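Local coordinates for endo-1,3-beta-glucanase, family GH16 (Zobellia galactanivorans, PDB 4CRQ), which probably hydrolyses internal beta-1,3-glucosidic bonds of laminarin through this calcium-binding catalytic module of a longer, modular enzyme, at residues Ile132-Asp146 against Asn178-Phe192. The protein carries 1 engineered substitution. Sequence-based numbering, arbitrary orientation.
Sequences IHWSDQNGDHASYGD and NEVDISNGVNGTGEF
Asn178 lays its amide almost coplanar with the ring of Tyr144 (planes 8° apart), OD1 lying at the ring edge 3.5 Å from CE1. Tyr144 reaches it because its CG stands anti to the backbone N (chi1 -168°). Two residues on, branched Val180 has a methyl for each of two neighbours: CG1 presses on Tyr144 CD1 at 3.2 Å, while CG2 meets Ile132 CD1 tip to tip at 3.8 Å. Within the loop that follows, Asn187 offers its carbonyl: Trp134 NE1 donates to Asn187 O over 2.9 Å, nearly straight at 165° and close to the indole plane. Tryptophan suits this place by combining an N-H at its edge with broad apolar faces. Gly188 has positive phi and a position where a CB would collide with the backbone of Asp136 and Gln137. Thr189 pairs a methyl for the indole with a hydroxyl for the backbone: CG2 lies over one face, a CH-pi contact 4.1 Å from the centroid of the five-membered ring, opposite Ala142 CB, and OG1 donates to Val186 O, which also accepts from the backbone N of Thr189. Phe192 ends the segment, presenting its ring edge to the Trp134 face in an offset edge-to-face pair and also packing against Ile132 CB. Were Trp134 an alanine, Asn187 O would probably lose its indole donor and a gap would open between Ala142, Thr189 and Phe192. Within this GH16 beta-sandwich, the contact joins the hairpin of strands 127-135 and 141-149 to strand 175-181 and its following loop, with strand 167-172 touching Val180 and Ile132 through Trp170, and strand 115-117 meeting Phe192 through Ile116.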
ATOM      1  N   ILE A 132      -9.766  -4.737   2.950  1.00 28.64           N
ATOM      2  CA  ILE A 132      -9.390  -4.722   4.374  1.00 26.48           C
ATOM      3  C   ILE A 132      -9.072  -6.165   4.806  1.00 28.16           C
ATOM      4  O   ILE A 132      -9.658  -7.127   4.269  1.00 31.06           O
ATOM      5  CB  ILE A 132     -10.423  -4.084   5.356  1.00 29.50           C
ATOM      6  CG1 ILE A 132     -11.843  -4.677   5.183  1.00 31.88           C
ATOM      7  CG2 ILE A 132     -10.378  -2.559   5.217  1.00 30.98           C
ATOM      8  CD1 ILE A 132     -12.739  -4.432   6.376  1.00 33.07           C
ATOM      9  N   HIS A 133      -8.151  -6.293   5.758  1.00 25.70           N
ATOM     10  CA  HIS A 133      -7.820  -7.561   6.414  1.00 27.19           C
ATOM     11  C   HIS A 133      -7.890  -7.333   7.896  1.00 28.17           C
ATOM     12  O   HIS A 133      -7.426  -6.284   8.388  1.00 30.06           O
ATOM     13  CB  HIS A 133      -6.445  -8.085   6.005  1.00 30.29           C
ATOM     14  CG  HIS A 133      -6.332  -8.466   4.542  1.00 32.52           C
ATOM     15  ND1 HIS A 133      -5.931  -7.596   3.588  1.00 40.67           N
ATOM     16  CD2 HIS A 133      -6.569  -9.676   3.893  1.00 37.73           C
ATOM     17  CE1 HIS A 133      -5.923  -8.217   2.389  1.00 39.21           C
ATOM     18  NE2 HIS A 133      -6.316  -9.488   2.576  1.00 41.82           N
ATOM     19  N   TRP A 134      -8.466  -8.282   8.638  1.00 30.56           N
ATOM     20  CA  TRP A 134      -8.585  -8.142  10.093  1.00 33.12           C
ATOM     21  C   TRP A 134      -8.786  -9.495  10.744  1.00 34.05           C
ATOM     22  O   TRP A 134      -8.900 -10.504  10.022  1.00 37.86           O
ATOM     23  CB  TRP A 134      -9.695  -7.129  10.449  1.00 32.42           C
ATOM     24  CG  TRP A 134     -11.131  -7.593  10.283  1.00 34.84           C
ATOM     25  CD1 TRP A 134     -12.032  -7.912  11.304  1.00 35.79           C
ATOM     26  CD2 TRP A 134     -11.886  -7.807   9.032  1.00 36.35           C
ATOM     27  NE1 TRP A 134     -13.250  -8.294  10.795  1.00 37.34           N
ATOM     28  CE2 TRP A 134     -13.237  -8.252   9.439  1.00 33.37           C
ATOM     29  CE3 TRP A 134     -11.594  -7.680   7.661  1.00 37.76           C
ATOM     30  CZ2 TRP A 134     -14.238  -8.560   8.493  1.00 38.54           C
ATOM     31  CZ3 TRP A 134     -12.609  -7.987   6.718  1.00 37.69           C
ATOM     32  CH2 TRP A 134     -13.897  -8.415   7.127  1.00 43.53           C
ATOM     33  N   SER A 135      -8.822  -9.537  12.088  1.00 33.96           N
ATOM     34  CA  SER A 135      -9.147 -10.716  12.834  1.00 32.13           C
ATOM     35  C   SER A 135     -10.614 -10.537  13.275  1.00 46.07           C
ATOM     36  O   SER A 135     -10.920  -9.600  14.031  1.00 43.89           O
ATOM     37  CB  SER A 135      -8.205 -10.926  14.046  1.00 44.67           C
ATOM     38  OG  SER A 135      -8.468 -12.149  14.734  1.00 46.12           O
ATOM     39  N   ASP A 136     -11.511 -11.418  12.806  1.00 47.74           N
ATOM     40  CA  ASP A 136     -12.966 -11.299  13.087  1.00 49.91           C
ATOM     41  C   ASP A 136     -13.322 -11.719  14.533  1.00 54.21           C
ATOM     42  O   ASP A 136     -12.415 -12.082  15.296  1.00 52.41           O
ATOM     43  CB  ASP A 136     -13.817 -12.048  12.018  1.00 53.45           C
ATOM     44  CG  ASP A 136     -13.731 -13.600  12.106  1.00 56.47           C
ATOM     45  OD1 ASP A 136     -13.220 -14.200  13.089  1.00 59.05           O
ATOM     46  OD2 ASP A 136     -14.210 -14.239  11.145  1.00 61.36           O
ATOM     47  N   GLN A 137     -14.617 -11.677  14.889  1.00 59.26           N
ATOM     48  CA  GLN A 137     -15.102 -12.013  16.258  1.00 58.59           C
ATOM     49  C   GLN A 137     -14.745 -13.446  16.749  1.00 61.41           C
ATOM     50  O   GLN A 137     -14.683 -13.670  17.967  1.00 64.38           O
ATOM     51  CB  GLN A 137     -16.615 -11.726  16.430  1.00 63.71           C
ATOM     52  CG  GLN A 137     -17.572 -12.631  15.643  1.00 71.06           C
ATOM     53  CD  GLN A 137     -17.657 -12.339  14.149  1.00 75.20           C
ATOM     54  OE1 GLN A 137     -17.013 -11.424  13.623  1.00 75.44           O
ATOM     55  NE2 GLN A 137     -18.467 -13.129  13.449  1.00 80.99           N
ATOM     56  N   ASN A 138     -14.520 -14.379  15.814  1.00 59.77           N
ATOM     57  CA  ASN A 138     -14.105 -15.763  16.130  1.00 56.99           C
ATOM     58  C   ASN A 138     -12.579 -15.914  16.283  1.00 61.84           C
ATOM     59  O   ASN A 138     -12.089 -16.986  16.663  1.00 63.51           O
ATOM     60  CB  ASN A 138     -14.639 -16.757  15.077  1.00 62.12           C
ATOM     61  CG  ASN A 138     -16.149 -16.664  14.864  1.00 64.31           C
ATOM     62  OD1 ASN A 138     -16.906 -16.198  15.726  1.00 64.59           O
ATOM     63  ND2 ASN A 138     -16.595 -17.117  13.696  1.00 68.63           N
ATOM     64  N   GLY A 139     -11.845 -14.836  15.995  1.00 55.91           N
ATOM     65  CA  GLY A 139     -10.380 -14.819  16.032  1.00 57.44           C
ATOM     66  C   GLY A 139      -9.770 -15.342  14.740  1.00 55.76           C
ATOM     67  O   GLY A 139      -8.582 -15.676  14.710  1.00 59.87           O
ATOM     68  N   ASP A 140     -10.585 -15.405  13.681  1.00 54.17           N
ATOM     69  CA  ASP A 140     -10.165 -15.901  12.366  1.00 53.88           C
ATOM     70  C   ASP A 140      -9.827 -14.787  11.396  1.00 47.63           C
ATOM     71  O   ASP A 140     -10.455 -13.721  11.425  1.00 51.44           O
ATOM     72  CB  ASP A 140     -11.248 -16.809  11.748  1.00 49.29           C
ATOM     73  CG  ASP A 140     -11.463 -18.085  12.523  1.00 45.09           C
ATOM     74  OD1 ASP A 140     -11.742 -18.040  13.743  1.00 65.39           O
ATOM     75  OD2 ASP A 140     -11.355 -19.170  11.921  1.00 60.47           O
ATOM     76  N   HIS A 141      -8.833 -15.067  10.548  1.00 54.56           N
ATOM     77  CA  HIS A 141      -8.406 -14.191   9.462  1.00 49.43           C
ATOM     78  C   HIS A 141      -9.590 -13.898   8.583  1.00 49.99           C
ATOM     79  O   HIS A 141     -10.251 -14.817   8.072  1.00 50.70           O
ATOM     80  CB  HIS A 141      -7.294 -14.856   8.660  1.00 48.39           C
ATOM     81  CG  HIS A 141      -5.964 -14.951   9.382  1.00 54.52           C
ATOM     82  ND1 HIS A 141      -5.856 -15.052  10.728  1.00 58.60           N
ATOM     83  CD2 HIS A 141      -4.666 -14.982   8.883  1.00 53.37           C
ATOM     84  CE1 HIS A 141      -4.561 -15.129  11.069  1.00 53.73           C
ATOM     85  NE2 HIS A 141      -3.829 -15.086   9.941  1.00 57.98           N
ATOM     86  N   ALA A 142      -9.871 -12.610   8.423  1.00 39.82           N
ATOM     87  CA  ALA A 142     -10.965 -12.136   7.597  1.00 37.22           C
ATOM     88  C   ALA A 142     -10.444 -11.133   6.579  1.00 40.64           C
ATOM     89  O   ALA A 142      -9.496 -10.378   6.848  1.00 36.41           O
ATOM     90  CB  ALA A 142     -12.043 -11.510   8.464  1.00 39.65           C
ATOM     91  N   SER A 143     -11.062 -11.134   5.405  1.00 36.17           N
ATOM     92  CA  SER A 143     -10.745 -10.149   4.367  1.00 40.29           C
ATOM     93  C   SER A 143     -12.013  -9.793   3.590  1.00 32.83           C
ATOM     94  O   SER A 143     -12.927 -10.585   3.509  1.00 45.06           O
ATOM     95  CB  SER A 143      -9.605 -10.611   3.451  1.00 45.40           C
ATOM     96  OG  SER A 143     -10.016 -11.572   2.509  1.00 49.03           O
ATOM     97  N   TYR A 144     -12.028  -8.578   3.039  1.00 35.55           N
ATOM     98  CA  TYR A 144     -13.145  -8.042   2.273  1.00 37.20           C
ATOM     99  C   TYR A 144     -12.576  -7.070   1.258  1.00 40.40           C
ATOM    100  O   TYR A 144     -11.942  -6.085   1.635  1.00 42.08           O
ATOM    101  CB  TYR A 144     -14.167  -7.329   3.171  1.00 39.47           C
ATOM    102  CG  TYR A 144     -15.447  -7.042   2.438  1.00 47.17           C
ATOM    103  CD1 TYR A 144     -15.567  -5.927   1.579  1.00 49.86           C
ATOM    104  CD2 TYR A 144     -16.558  -7.898   2.579  1.00 51.76           C
ATOM    105  CE1 TYR A 144     -16.755  -5.673   0.894  1.00 48.80           C
ATOM    106  CE2 TYR A 144     -17.744  -7.638   1.890  1.00 51.24           C
ATOM    107  CZ  TYR A 144     -17.805  -6.508   1.052  1.00 47.79           C
ATOM    108  OH  TYR A 144     -18.973  -6.249   0.377  1.00 59.48           O
ATOM    109  N   GLY A 145     -12.801  -7.342  -0.019  1.00 32.47           N
ATOM    110  CA  GLY A 145     -12.252  -6.479  -1.058  1.00 32.89           C
ATOM    111  C   GLY A 145     -13.078  -6.433  -2.317  1.00 30.72           C
ATOM    112  O   GLY A 145     -14.027  -7.228  -2.497  1.00 33.92           O
ATOM    113  N   ASP A 146     -12.716  -5.498  -3.191  1.00 30.81           N
ATOM    114  CA  ASP A 146     -13.331  -5.390  -4.514  1.00 30.77           C
ATOM    115  C   ASP A 146     -12.300  -4.743  -5.464  1.00 30.29           C
ATOM    116  O   ASP A 146     -11.201  -4.308  -5.034  1.00 29.12           O
ATOM    117  CB  ASP A 146     -14.680  -4.621  -4.433  1.00 34.05           C
ATOM    118  CG  ASP A 146     -15.694  -5.078  -5.457  1.00 43.70           C
ATOM    119  OD1 ASP A 146     -15.295  -5.559  -6.533  1.00 35.61           O
ATOM    120  OD2 ASP A 146     -16.914  -4.961  -5.189  1.00 46.21           O
ATOM    121  N   ASN A 178     -15.822   0.366  -3.632  1.00 31.61           N
ATOM    122  CA  ASN A 178     -15.924  -0.522  -2.488  1.00 31.77           C
ATOM    123  C   ASN A 178     -16.301   0.256  -1.248  1.00 33.42           C
ATOM    124  O   ASN A 178     -15.917   1.428  -1.112  1.00 33.75           O
ATOM    125  CB  ASN A 178     -14.604  -1.299  -2.286  1.00 34.55           C
ATOM    126  CG  ASN A 178     -14.773  -2.594  -1.501  1.00 34.92           C
ATOM    127  OD1 ASN A 178     -15.870  -3.166  -1.410  1.00 42.80           O
ATOM    128  ND2 ASN A 178     -13.665  -3.077  -0.935  1.00 39.85           N
ATOM    129  N   GLU A 179     -17.063  -0.408  -0.376  1.00 36.08           N
ATOM    130  CA  GLU A 179     -17.473   0.139   0.905  0.50 37.64           C
ATOM    131  C   GLU A 179     -17.595  -1.025   1.879  1.00 32.98           C
ATOM    132  O   GLU A 179     -18.072  -2.111   1.495  1.00 35.29           O
ATOM    133  CB  GLU A 179     -18.799   0.925   0.792  0.50 41.58           C
ATOM    134  CG  GLU A 179     -19.180   1.721   2.043  0.50 40.11           C
ATOM    135  CD  GLU A 179     -20.428   2.583   1.887  0.50 45.60           C
ATOM    136  OE1 GLU A 179     -20.861   2.849   0.745  0.50 48.51           O
ATOM    137  OE2 GLU A 179     -20.981   3.000   2.929  0.50 48.71           O
ATOM    138  N   VAL A 180     -17.162  -0.784   3.110  1.00 34.50           N
ATOM    139  CA  VAL A 180     -17.311  -1.724   4.219  1.00 35.72           C
ATOM    140  C   VAL A 180     -17.910  -0.948   5.390  1.00 35.37           C
ATOM    141  O   VAL A 180     -17.537   0.201   5.660  1.00 34.29           O
ATOM    142  CB  VAL A 180     -16.015  -2.472   4.672  1.00 37.27           C
ATOM    143  CG1 VAL A 180     -15.571  -3.452   3.623  1.00 39.67           C
ATOM    144  CG2 VAL A 180     -14.869  -1.532   5.044  1.00 34.82           C
ATOM    145  N   ASP A 181     -18.850  -1.600   6.059  1.00 35.36           N
ATOM    146  CA  ASP A 181     -19.465  -1.091   7.251  1.00 42.16           C
ATOM    147  C   ASP A 181     -18.550  -1.508   8.419  1.00 44.81           C
ATOM    148  O   ASP A 181     -18.184  -2.686   8.563  1.00 43.54           O
ATOM    149  CB  ASP A 181     -20.901  -1.638   7.325  1.00 46.04           C
ATOM    150  CG  ASP A 181     -21.617  -1.348   8.646  1.00 53.57           C
ATOM    151  OD1 ASP A 181     -21.212  -0.452   9.423  1.00 50.87           O
ATOM    152  OD2 ASP A 181     -22.633  -2.042   8.902  1.00 59.24           O
ATOM    153  N   ILE A 182     -18.163  -0.528   9.230  1.00 38.57           N
ATOM    154  CA  ILE A 182     -17.366  -0.789  10.445  1.00 35.87           C
ATOM    155  C   ILE A 182     -18.081  -0.258  11.711  1.00 37.26           C
ATOM    156  O   ILE A 182     -17.524  -0.355  12.805  1.00 43.79           O
ATOM    157  CB  ILE A 182     -15.872  -0.288  10.352  1.00 34.31           C
ATOM    158  CG1 ILE A 182     -15.772   1.244  10.171  1.00 36.19           C
ATOM    159  CG2 ILE A 182     -15.088  -1.055   9.273  1.00 36.75           C
ATOM    160  CD1 ILE A 182     -14.415   1.848  10.520  1.00 34.15           C
ATOM    161  N   SER A 183     -19.298   0.292  11.567  1.00 42.09           N
ATOM    162  CA  SER A 183     -20.030   0.905  12.705  1.00 46.63           C
ATOM    163  C   SER A 183     -20.169  -0.066  13.887  1.00 53.41           C
ATOM    164  O   SER A 183     -20.546  -1.241  13.714  1.00 51.11           O
ATOM    165  CB  SER A 183     -21.391   1.477  12.293  1.00 51.88           C
ATOM    166  OG  SER A 183     -22.213   0.484  11.729  1.00 59.58           O
ATOM    167  N   ASN A 184     -19.836   0.453  15.076  1.00 55.03           N
ATOM    168  CA  ASN A 184     -19.891  -0.281  16.363  1.00 54.62           C
ATOM    169  C   ASN A 184     -19.076  -1.591  16.384  1.00 50.72           C
ATOM    170  O   ASN A 184     -19.338  -2.486  17.199  1.00 57.29           O
ATOM    171  CB  ASN A 184     -21.366  -0.501  16.795  1.00 54.88           C
ATOM    172  CG  ASN A 184     -22.131   0.804  16.932  1.00 62.87           C
ATOM    173  OD1 ASN A 184     -23.177   0.983  16.307  1.00 64.27           O
ATOM    174  ND2 ASN A 184     -21.608   1.731  17.742  1.00 66.98           N
ATOM    175  N   GLY A 185     -18.092  -1.681  15.486  1.00 48.14           N
ATOM    176  CA  GLY A 185     -17.237  -2.853  15.367  1.00 45.75           C
ATOM    177  C   GLY A 185     -17.940  -4.118  14.896  1.00 50.69           C
ATOM    178  O   GLY A 185     -17.493  -5.218  15.247  1.00 53.72           O
ATOM    179  N   VAL A 186     -19.025  -3.959  14.113  1.00 54.34           N
ATOM    180  CA  VAL A 186     -19.784  -5.068  13.467  1.00 56.84           C
ATOM    181  C   VAL A 186     -18.809  -6.060  12.763  1.00 56.17           C
ATOM    182  O   VAL A 186     -17.825  -5.627  12.152  1.00 53.28           O
ATOM    183  CB  VAL A 186     -20.920  -4.507  12.531  1.00 56.17           C
ATOM    184  CG1 VAL A 186     -20.371  -3.747  11.304  1.00 49.45           C
ATOM    185  CG2 VAL A 186     -21.900  -5.599  12.094  1.00 57.71           C
ATOM    186  N   ASN A 187     -19.076  -7.371  12.860  1.00 59.04           N
ATOM    187  CA  ASN A 187     -18.195  -8.440  12.301  1.00 53.78           C
ATOM    188  C   ASN A 187     -16.738  -8.395  12.844  1.00 45.26           C
ATOM    189  O   ASN A 187     -15.785  -8.737  12.116  1.00 49.88           O
ATOM    190  CB  ASN A 187     -18.195  -8.456  10.742  1.00 56.93           C
ATOM    191  CG  ASN A 187     -19.586  -8.552  10.130  1.00 59.27           C
ATOM    192  OD1 ASN A 187     -20.029  -7.623   9.448  1.00 69.02           O
ATOM    193  ND2 ASN A 187     -20.280  -9.669  10.364  1.00 60.77           N
ATOM    194  N   GLY A 188     -16.584  -7.978  14.106  1.00 46.98           N
ATOM    195  CA  GLY A 188     -15.276  -7.832  14.756  1.00 48.35           C
ATOM    196  C   GLY A 188     -14.338  -6.785  14.142  1.00 48.69           C
ATOM    197  O   GLY A 188     -13.127  -6.953  14.229  1.00 48.06           O
ATOM    198  N   THR A 189     -14.896  -5.724  13.536  1.00 42.84           N
ATOM    199  CA  THR A 189     -14.140  -4.622  12.884  1.00 42.83           C
ATOM    200  C   THR A 189     -13.710  -3.469  13.825  1.00 44.13           C
ATOM    201  O   THR A 189     -13.297  -2.397  13.335  1.00 40.26           O
ATOM    202  CB  THR A 189     -14.922  -3.992  11.697  1.00 38.56           C
ATOM    203  OG1 THR A 189     -16.189  -3.514  12.176  1.00 41.64           O
ATOM    204  CG2 THR A 189     -15.101  -4.988  10.521  1.00 38.20           C
ATOM    205  N   GLY A 190     -13.792  -3.686  15.151  1.00 42.35           N
ATOM    206  CA  GLY A 190     -13.395  -2.690  16.180  1.00 40.75           C
ATOM    207  C   GLY A 190     -11.981  -2.135  16.015  1.00 34.07           C
ATOM    208  O   GLY A 190     -11.701  -0.984  16.372  1.00 34.54           O
ATOM    209  N   GLU A 191     -11.096  -2.953  15.452  1.00 35.87           N
ATOM    210  CA  GLU A 191      -9.701  -2.557  15.204  1.00 33.21           C
ATOM    211  C   GLU A 191      -9.562  -1.359  14.255  1.00 32.26           C
ATOM    212  O   GLU A 191      -8.537  -0.668  14.275  1.00 30.78           O
ATOM    213  CB  GLU A 191      -8.875  -3.760  14.721  1.00 40.77           C
ATOM    214  CG  GLU A 191      -8.825  -4.869  15.773  1.00 49.98           C
ATOM    215  CD  GLU A 191      -8.015  -4.526  17.017  1.00 57.90           C
ATOM    216  OE1 GLU A 191      -7.005  -3.773  16.929  1.00 55.13           O
ATOM    217  OE2 GLU A 191      -8.385  -5.019  18.103  1.00 65.03           O
ATOM    218  N   PHE A 192     -10.590  -1.097  13.440  1.00 28.14           N
ATOM    219  CA  PHE A 192     -10.553   0.081  12.536  1.00 28.29           C
ATOM    220  C   PHE A 192     -10.939   1.407  13.218  1.00 30.38           C
ATOM    221  O   PHE A 192     -11.092   2.430  12.546  1.00 32.22           O
ATOM    222  CB  PHE A 192     -11.342  -0.214  11.240  1.00 28.24           C
ATOM    223  CG  PHE A 192     -10.756  -1.356  10.465  1.00 30.08           C
ATOM    224  CD1 PHE A 192      -9.629  -1.158   9.634  1.00 30.11           C
ATOM    225  CD2 PHE A 192     -11.310  -2.648  10.574  1.00 31.30           C
ATOM    226  CE1 PHE A 192      -9.076  -2.232   8.922  1.00 31.10           C
ATOM    227  CE2 PHE A 192     -10.767  -3.726   9.865  1.00 29.09           C
ATOM    228  CZ  PHE A 192      -9.645  -3.513   9.035  1.00 32.85           C
TER